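Local coordinates for peroxidase (Cellulomonas bogoriensis 69B4 = DSM 16987, PDB 6QZO), which binds heme b and probably acts as a dye-decolorizing (DyP-type) peroxidase, reducing hydrogen peroxide while oxidising its substrates, at residues I287-A291 against H292-A296; T340-Q343 against R344-D347. All coordinates share one frame; numbering follows the deposited sequence.

Following the chain from the N terminus, contact 1 comes first: residues 287-291 end the loop that follows helix 248-255 and turn into the short helix 292-296, which delivers the heme ligand His292. Strands 306-314 and 323-332 and helix 335-338 then intervene before contact 2, two successive turns of helix 340-348. Each contact is local and closes no long loop; they stand in series, neither nesting nor crossing, with centres about 12 Å apart. They meet in space nonetheless: Leu346 packs on His292 and Arg295, and Arg295 NH2 probably hydrogen-bonds to Arg345 O. Both helices also touch the heme, with the histidine helix set against helix 340-348.

Contact 1: I287-A291 against H292-A296; sequences IDLEA and HIRRA. With HEM (protoporphyrin IX containing Fe), chain I.
Arg294 reaches back from helix 292-296 to grip the type I beta turn Asp288-Ala291, whose last residue is the helix N-cap; the first helical residue, His292, is the proximal heme ligand of this DyP-type peroxidase. With CG anti to the backbone N (chi1 -179°) and a bend at chi3, the Arg294 chain runs along the turn and brings its guanidinium edge to two carbonyls. NE bonds Asp288 O at 2.9 Å, in the guanidinium plane, while NH2 takes Ile287 O, tilted a little from it, and also Leu276 O. NE and NH2 stand above the planes of the Asp288 and Ile287 carbonyls, on neither's lone pair. Asp288 O is held twice, since Ala291 N and Arg294 NE approach from opposite faces of its plane. Within the same beta turn, Asp288 OD1 uses its anti lone pair to accept from Glu290 N, an Asx turn.

The packed side lies toward the heme. Ala291 O receives Arg295 N at 3.1 Å and, weakly, Arg294 N, joining turn to helix. The His292 ring is fixed at both nitrogens, ND1 by Asp350 and NE2 by the iron, and Ala296 CB lies 3.6 Å from HEM C2D.

The outer rim is looser. Exposed Leu289 lays CD2 over one face of the Arg294 guanidinium. Arg295 borders this rim: chi1 (-63°) sets CG beside Glu290 CA, and bends at chi2 and chi3 turn the guanidinium toward helix 340-348, NE bonding Ala349 O just beyond it. A water donates to Leu289 O at 2.8 Å and accepts from Arg295 NH1 at 3.2 Å.

Contact 2: T340-Q343 against R344-D347; sequences TPVQ and RRLD. With HEM (protoporphyrin IX containing Fe), chain I.
Thr340 and Arg344, one helical turn apart, cross obliquely: Thr340 CG2 sits over one face of the Arg344 guanidinium, 3.8 Å from NH2. The arginine gets there by bending at chi2 and chi3, the former at an unusual 135°, and its end lies on the exposed side of the helix. Val342 and Arg345 meet at a similar slant. Here the chain bends at chi3 and brings the guanidinium back along the preceding turn, with Val342 CA and Pro341 O over one face and Val342 CG2 3.9 Å from NH2. The plane lies along the helix and is anchored by the salt bridge of NH1 to Glu303.

Gln343 and Leu346 cross at about a right angle, the amide NE2 coming 4.1 Å from Leu346 CB. The glutamine leaves with CG anti to the backbone N (chi1 -173°) and kinks at chi2, which carries OE1 to 3.4 Å from the heme methyl CMC. Leu346 CD1 approaches the same pyrrole, 3.7 Å from HEM C3C. Val342 CG1 touches the vinyl end CBC at 3.4 Å. An alanine in place of Gln343 would probably leave the CMC methyl without its amide neighbour and open a gap beside Leu346 and Phe129.

Beneath these side chains each amide N from Arg344 to Asp347 bonds the carbonyl four residues back; Leu346 N to Val342 O is the straightest of these bonds, 159° at the hydrogen. Asp347 OD1 accepts from Ile131 N, joining the helix to that loop. The arrangement is one alpha-helix of the heme pocket of a DyP-type peroxidase: Leu346 covers pyrrole C on the side of the axial histidine, while Val342 and Gln343 meet its vinyl and methyl edge.

Contact 1: I287-A291 against H292-A296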
loop_
_atom_site.group_PDB
_atom_site.type_symbol
_atom_site.label_atom_id
_atom_site.label_comp_id
_atom_site.label_asym_id
_atom_site.label_seq_id
_atom_site.Cartn_x
_atom_site.Cartn_y
_atom_site.Cartn_z
ATOM N N ILE A 287 -31.782 -13.543 12.739
ATOM C CA ILE A 287 -31.119 -12.675 11.727
ATOM C C ILE A 287 -32.125 -11.594 11.345
ATOM O O ILE A 287 -33.268 -11.958 10.952
ATOM C CB ILE A 287 -30.640 -13.493 10.514
ATOM C CG1 ILE A 287 -29.578 -14.521 10.933
ATOM C CG2 ILE A 287 -30.129 -12.570 9.415
ATOM C CD1 ILE A 287 -29.439 -15.677 10.005
ATOM N N ASP A 288 -31.739 -10.324 11.512
ATOM C CA ASP A 288 -32.650 -9.163 11.340
ATOM C C ASP A 288 -33.239 -9.187 9.923
ATOM O O ASP A 288 -32.553 -9.681 8.991
ATOM C CB ASP A 288 -31.904 -7.859 11.628
ATOM C CG ASP A 288 -32.814 -6.687 11.935
ATOM O OD1 ASP A 288 -33.311 -6.075 10.976
ATOM O OD2 ASP A 288 -33.045 -6.416 13.138
ATOM N N LEU A 289 -34.449 -8.651 9.760
ATOM C CA LEU A 289 -35.147 -8.539 8.448
ATOM C C LEU A 289 -34.313 -7.677 7.494
ATOM O O LEU A 289 -34.453 -7.856 6.277
ATOM C CB LEU A 289 -36.551 -7.940 8.636
ATOM C CG LEU A 289 -37.639 -8.884 9.145
ATOM C CD1 LEU A 289 -38.989 -8.170 9.215
ATOM C CD2 LEU A 289 -37.772 -10.134 8.280
ATOM N N GLU A 290 -33.460 -6.794 8.025
ATOM C CA GLU A 290 -32.656 -5.812 7.249
ATOM C C GLU A 290 -31.157 -6.089 7.413
ATOM O O GLU A 290 -30.354 -5.231 7.039
ATOM C CB GLU A 290 -33.046 -4.406 7.704
ATOM C CG GLU A 290 -34.435 -4.020 7.218
ATOM C CD GLU A 290 -34.902 -2.635 7.602
ATOM O OE1 GLU A 290 -34.266 -2.019 8.497
ATOM O OE2 GLU A 290 -35.861 -2.169 6.968
ATOM N N ALA A 291 -30.802 -7.260 7.930
ATOM C CA ALA A 291 -29.407 -7.749 8.068
ATOM C C ALA A 291 -28.809 -7.913 6.667
ATOM O O ALA A 291 -29.543 -8.370 5.768
ATOM C CB ALA A 291 -29.369 -9.048 8.823
ATOM N N HIS A 292 -27.530 -7.578 6.510
ATOM C CA HIS A 292 -26.831 -7.522 5.202
ATOM C C HIS A 292 -27.041 -8.837 4.443
ATOM O O HIS A 292 -27.348 -8.785 3.251
ATOM C CB HIS A 292 -25.342 -7.182 5.400
ATOM C CG HIS A 292 -24.576 -7.002 4.128
ATOM N ND1 HIS A 292 -24.887 -6.023 3.209
ATOM C CD2 HIS A 292 -23.502 -7.667 3.628
ATOM C CE1 HIS A 292 -24.047 -6.098 2.188
ATOM N NE2 HIS A 292 -23.172 -7.102 2.420
ATOM N N ILE A 293 -26.846 -9.977 5.098
ATOM C CA ILE A 293 -26.762 -11.282 4.380
ATOM C C ILE A 293 -28.178 -11.767 4.053
ATOM O O ILE A 293 -28.311 -12.641 3.178
ATOM C CB ILE A 293 -25.955 -12.328 5.174
ATOM C CG1 ILE A 293 -26.687 -12.806 6.432
ATOM C CG2 ILE A 293 -24.566 -11.798 5.474
ATOM C CD1 ILE A 293 -26.118 -14.067 7.012
ATOM N N ARG A 294 -29.193 -11.248 4.734
ATOM C CA ARG A 294 -30.602 -11.545 4.377
ATOM C C ARG A 294 -30.938 -10.764 3.104
ATOM O O ARG A 294 -31.472 -11.365 2.178
ATOM C CB ARG A 294 -31.547 -11.197 5.530
ATOM C CG ARG A 294 -33.006 -11.502 5.235
ATOM C CD ARG A 294 -33.910 -10.992 6.334
ATOM N NE ARG A 294 -33.828 -11.820 7.522
ATOM C CZ ARG A 294 -34.465 -12.979 7.693
ATOM N NH1 ARG A 294 -35.231 -13.472 6.729
ATOM N NH2 ARG A 294 -34.324 -13.652 8.830
ATOM N N ARG A 295 -30.614 -9.476 3.074
ATOM C CA ARG A 295 -30.994 -8.552 1.976
ATOM C C ARG A 295 -30.141 -8.831 0.728
ATOM O O ARG A 295 -30.627 -8.539 -0.375
ATOM C CB ARG A 295 -30.859 -7.100 2.446
ATOM C CG ARG A 295 -31.791 -6.737 3.585
ATOM C CD ARG A 295 -33.246 -6.774 3.174
ATOM N NE ARG A 295 -33.536 -5.760 2.169
ATOM C CZ ARG A 295 -34.663 -5.684 1.470
ATOM N NH1 ARG A 295 -35.624 -6.579 1.649
ATOM N NH2 ARG A 295 -34.808 -4.734 0.574
ATOM N N ALA A 296 -28.929 -9.367 0.899
ATOM C CA ALA A 296 -27.935 -9.570 -0.182
ATOM C C ALA A 296 -28.074 -10.969 -0.789
ATOM O O ALA A 296 -27.598 -11.166 -1.931
ATOM C CB ALA A 296 -26.549 -9.345 0.353
HETATM C CHA HEM I . -21.884 -10.852 2.321
HETATM C CHB HEM I . -19.513 -7.059 4.096
HETATM C CHC HEM I . -21.076 -4.368 0.401
HETATM C CHD HEM I . -23.104 -8.262 -1.590
HETATM C C1A HEM I . -21.135 -10.038 3.126
HETATM C C2A HEM I . -20.626 -10.417 4.403
HETATM C C3A HEM I . -19.972 -9.338 4.903
HETATM C C4A HEM I . -20.047 -8.315 3.933
HETATM C CMA HEM I . -19.266 -9.228 6.241
HETATM C CAA HEM I . -20.826 -11.745 5.111
HETATM C CBA HEM I . -19.751 -12.783 4.788
HETATM C CGA HEM I . -19.939 -13.274 3.390
HETATM O O1A HEM I . -19.293 -12.683 2.480
HETATM O O2A HEM I . -20.730 -14.231 3.158
HETATM C C1B HEM I . -19.757 -6.005 3.223
HETATM C C2B HEM I . -19.239 -4.703 3.458
HETATM C C3B HEM I . -19.680 -3.922 2.417
HETATM C C4B HEM I . -20.480 -4.815 1.569
HETATM C CMB HEM I . -18.355 -4.284 4.629
HETATM C CAB HEM I . -19.399 -2.512 2.082
HETATM C CBB HEM I . -18.441 -1.789 2.661
HETATM C C1C HEM I . -21.755 -5.180 -0.478
HETATM C C2C HEM I . -22.332 -4.733 -1.665
HETATM C C3C HEM I . -22.931 -5.815 -2.268
HETATM C C4C HEM I . -22.696 -6.959 -1.407
HETATM C CMC HEM I . -22.351 -3.343 -2.240
HETATM C CAC HEM I . -23.604 -5.552 -3.567
HETATM C CBC HEM I . -24.218 -6.435 -4.306
HETATM C C1D HEM I . -22.923 -9.293 -0.646
HETATM C C2D HEM I . -23.413 -10.665 -0.876
HETATM C C3D HEM I . -23.093 -11.380 0.218
HETATM C C4D HEM I . -22.394 -10.433 1.102
HETATM C CMD HEM I . -24.175 -11.232 -2.061
HETATM C CAD HEM I . -23.397 -12.864 0.460
HETATM C CBD HEM I . -24.770 -13.034 1.144
HETATM C CGD HEM I . -25.210 -14.473 1.390
HETATM O O1D HEM I . -25.698 -15.157 0.465
HETATM O O2D HEM I . -25.129 -15.000 2.536
HETATM N NA HEM I . -20.771 -8.752 2.855
HETATM N NB HEM I . -20.485 -6.025 2.106
HETATM N NC HEM I . -21.980 -6.515 -0.317
HETATM N ND HEM I . -22.324 -9.217 0.551
HETATM FE FE HEM I . -21.494 -7.707 1.332
HETATM O O HOH W 1 -36.203 -8.361 4.195
#

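Contact 2: T340-Q343 against R344-D347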
loop_
_atom_site.group_PDB
_atom_site.type_symbol
_atom_site.label_atom_id
_atom_site.label_comp_id
_atom_site.label_asym_id
_atom_site.label_seq_id
_atom_site.Cartn_x
_atom_site.Cartn_y
_atom_site.Cartn_z
ATOM N N THR A 340 -27.151 -5.757 -10.319
ATOM C CA THR A 340 -28.010 -4.558 -10.121
ATOM C C THR A 340 -29.250 -4.873 -9.287
ATOM O O THR A 340 -29.649 -4.048 -8.471
ATOM C CB THR A 340 -28.363 -3.942 -11.471
ATOM O OG1 THR A 340 -27.092 -3.654 -12.046
ATOM C CG2 THR A 340 -29.222 -2.707 -11.365
ATOM N N PRO A 341 -29.940 -6.015 -9.485
ATOM C CA PRO A 341 -31.080 -6.367 -8.641
ATOM C C PRO A 341 -30.703 -6.533 -7.161
ATOM O O PRO A 341 -31.523 -6.220 -6.307
ATOM C CB PRO A 341 -31.578 -7.701 -9.228
ATOM C CG PRO A 341 -31.078 -7.670 -10.661
ATOM C CD PRO A 341 -29.723 -6.998 -10.559
ATOM N N VAL A 342 -29.481 -7.009 -6.883
ATOM C CA VAL A 342 -28.980 -7.160 -5.480
ATOM C C VAL A 342 -28.673 -5.762 -4.931
ATOM O O VAL A 342 -29.199 -5.421 -3.850
ATOM C CB VAL A 342 -27.767 -8.098 -5.380
ATOM C CG1 VAL A 342 -27.190 -8.101 -3.975
ATOM C CG2 VAL A 342 -28.109 -9.512 -5.823
ATOM N N GLN A 343 -27.898 -4.966 -5.670
ATOM C CA GLN A 343 -27.588 -3.558 -5.301
ATOM C C GLN A 343 -28.901 -2.802 -5.049
ATOM O O GLN A 343 -28.944 -2.037 -4.067
ATOM C CB GLN A 343 -26.749 -2.874 -6.376
ATOM C CG GLN A 343 -26.262 -1.488 -5.985
ATOM C CD GLN A 343 -25.486 -1.502 -4.684
ATOM O OE1 GLN A 343 -24.296 -1.842 -4.635
ATOM N NE2 GLN A 343 -26.166 -1.159 -3.598
ATOM N N ARG A 344 -29.923 -3.026 -5.872
ATOM C CA ARG A 344 -31.235 -2.336 -5.757
ATOM C C ARG A 344 -31.936 -2.763 -4.459
ATOM O O ARG A 344 -32.576 -1.915 -3.829
ATOM C CB ARG A 344 -32.122 -2.616 -6.987
ATOM C CG ARG A 344 -33.350 -1.703 -7.074
ATOM C CD ARG A 344 -33.752 -1.029 -8.392
ATOM N NE ARG A 344 -33.621 -1.981 -9.473
ATOM C CZ ARG A 344 -33.148 -1.704 -10.681
ATOM N NH1 ARG A 344 -32.819 -0.462 -11.026
ATOM N NH2 ARG A 344 -33.054 -2.671 -11.596
ATOM N N ARG A 345 -31.819 -4.029 -4.076
ATOM C CA ARG A 345 -32.447 -4.571 -2.844
ATOM C C ARG A 345 -31.741 -3.987 -1.609
ATOM O O ARG A 345 -32.456 -3.627 -0.649
ATOM C CB ARG A 345 -32.465 -6.103 -2.857
ATOM C CG ARG A 345 -33.465 -6.717 -1.883
ATOM C CD ARG A 345 -33.835 -8.149 -2.237
ATOM N NE ARG A 345 -32.630 -8.943 -2.397
ATOM C CZ ARG A 345 -32.219 -9.577 -3.512
ATOM N NH1 ARG A 345 -32.921 -9.598 -4.644
ATOM N NH2 ARG A 345 -31.081 -10.266 -3.447
ATOM N N LEU A 346 -30.409 -3.841 -1.646
ATOM C CA LEU A 346 -29.634 -3.224 -0.534
ATOM C C LEU A 346 -29.960 -1.731 -0.436
ATOM O O LEU A 346 -30.049 -1.229 0.689
ATOM C CB LEU A 346 -28.133 -3.427 -0.754
ATOM C CG LEU A 346 -27.680 -4.883 -0.792
ATOM C CD1 LEU A 346 -26.171 -4.967 -0.673
ATOM C CD2 LEU A 346 -28.356 -5.703 0.308
ATOM N N ASP A 347 -30.127 -1.044 -1.566
ATOM C CA ASP A 347 -30.511 0.389 -1.560
ATOM C C ASP A 347 -31.840 0.536 -0.812
ATOM O O ASP A 347 -31.954 1.484 -0.048
ATOM C CB ASP A 347 -30.623 0.975 -2.972
ATOM C CG ASP A 347 -31.088 2.419 -2.976
ATOM O OD1 ASP A 347 -30.385 3.259 -2.403
ATOM O OD2 ASP A 347 -32.159 2.681 -3.542
HETATM C CHA HEM I . -21.884 -10.852 2.321
HETATM C CHB HEM I . -19.513 -7.059 4.096
HETATM C CHC HEM I . -21.076 -4.368 0.401
HETATM C CHD HEM I . -23.104 -8.262 -1.590
HETATM C C1A HEM I . -21.135 -10.038 3.126
HETATM C C2A HEM I . -20.626 -10.417 4.403
HETATM C C3A HEM I . -19.972 -9.338 4.903
HETATM C C4A HEM I . -20.047 -8.315 3.933
HETATM C CMA HEM I . -19.266 -9.228 6.241
HETATM C CAA HEM I . -20.826 -11.745 5.111
HETATM C CBA HEM I . -19.751 -12.783 4.788
HETATM C CGA HEM I . -19.939 -13.274 3.390
HETATM O O1A HEM I . -19.293 -12.683 2.480
HETATM O O2A HEM I . -20.730 -14.231 3.158
HETATM C C1B HEM I . -19.757 -6.005 3.223
HETATM C C2B HEM I . -19.239 -4.703 3.458
HETATM C C3B HEM I . -19.680 -3.922 2.417
HETATM C C4B HEM I . -20.480 -4.815 1.569
HETATM C CMB HEM I . -18.355 -4.284 4.629
HETATM C CAB HEM I . -19.399 -2.512 2.082
HETATM C CBB HEM I . -18.441 -1.789 2.661
HETATM C C1C HEM I . -21.755 -5.180 -0.478
HETATM C C2C HEM I . -22.332 -4.733 -1.665
HETATM C C3C HEM I . -22.931 -5.815 -2.268
HETATM C C4C HEM I . -22.696 -6.959 -1.407
HETATM C CMC HEM I . -22.351 -3.343 -2.240
HETATM C CAC HEM I . -23.604 -5.552 -3.567
HETATM C CBC HEM I . -24.218 -6.435 -4.306
HETATM C C1D HEM I . -22.923 -9.293 -0.646
HETATM C C2D HEM I . -23.413 -10.665 -0.876
HETATM C C3D HEM I . -23.093 -11.380 0.218
HETATM C C4D HEM I . -22.394 -10.433 1.102
HETATM C CMD HEM I . -24.175 -11.232 -2.061
HETATM C CAD HEM I . -23.397 -12.864 0.460
HETATM C CBD HEM I . -24.770 -13.034 1.144
HETATM C CGD HEM I . -25.210 -14.473 1.390
HETATM O O1D HEM I . -25.698 -15.157 0.465
HETATM O O2D HEM I . -25.129 -15.000 2.536
HETATM N NA HEM I . -20.771 -8.752 2.855
HETATM N NB HEM I . -20.485 -6.025 2.106
HETATM N NC HEM I . -21.980 -6.515 -0.317
HETATM N ND HEM I . -22.324 -9.217 0.551
HETATM FE FE HEM I . -21.494 -7.707 1.332
#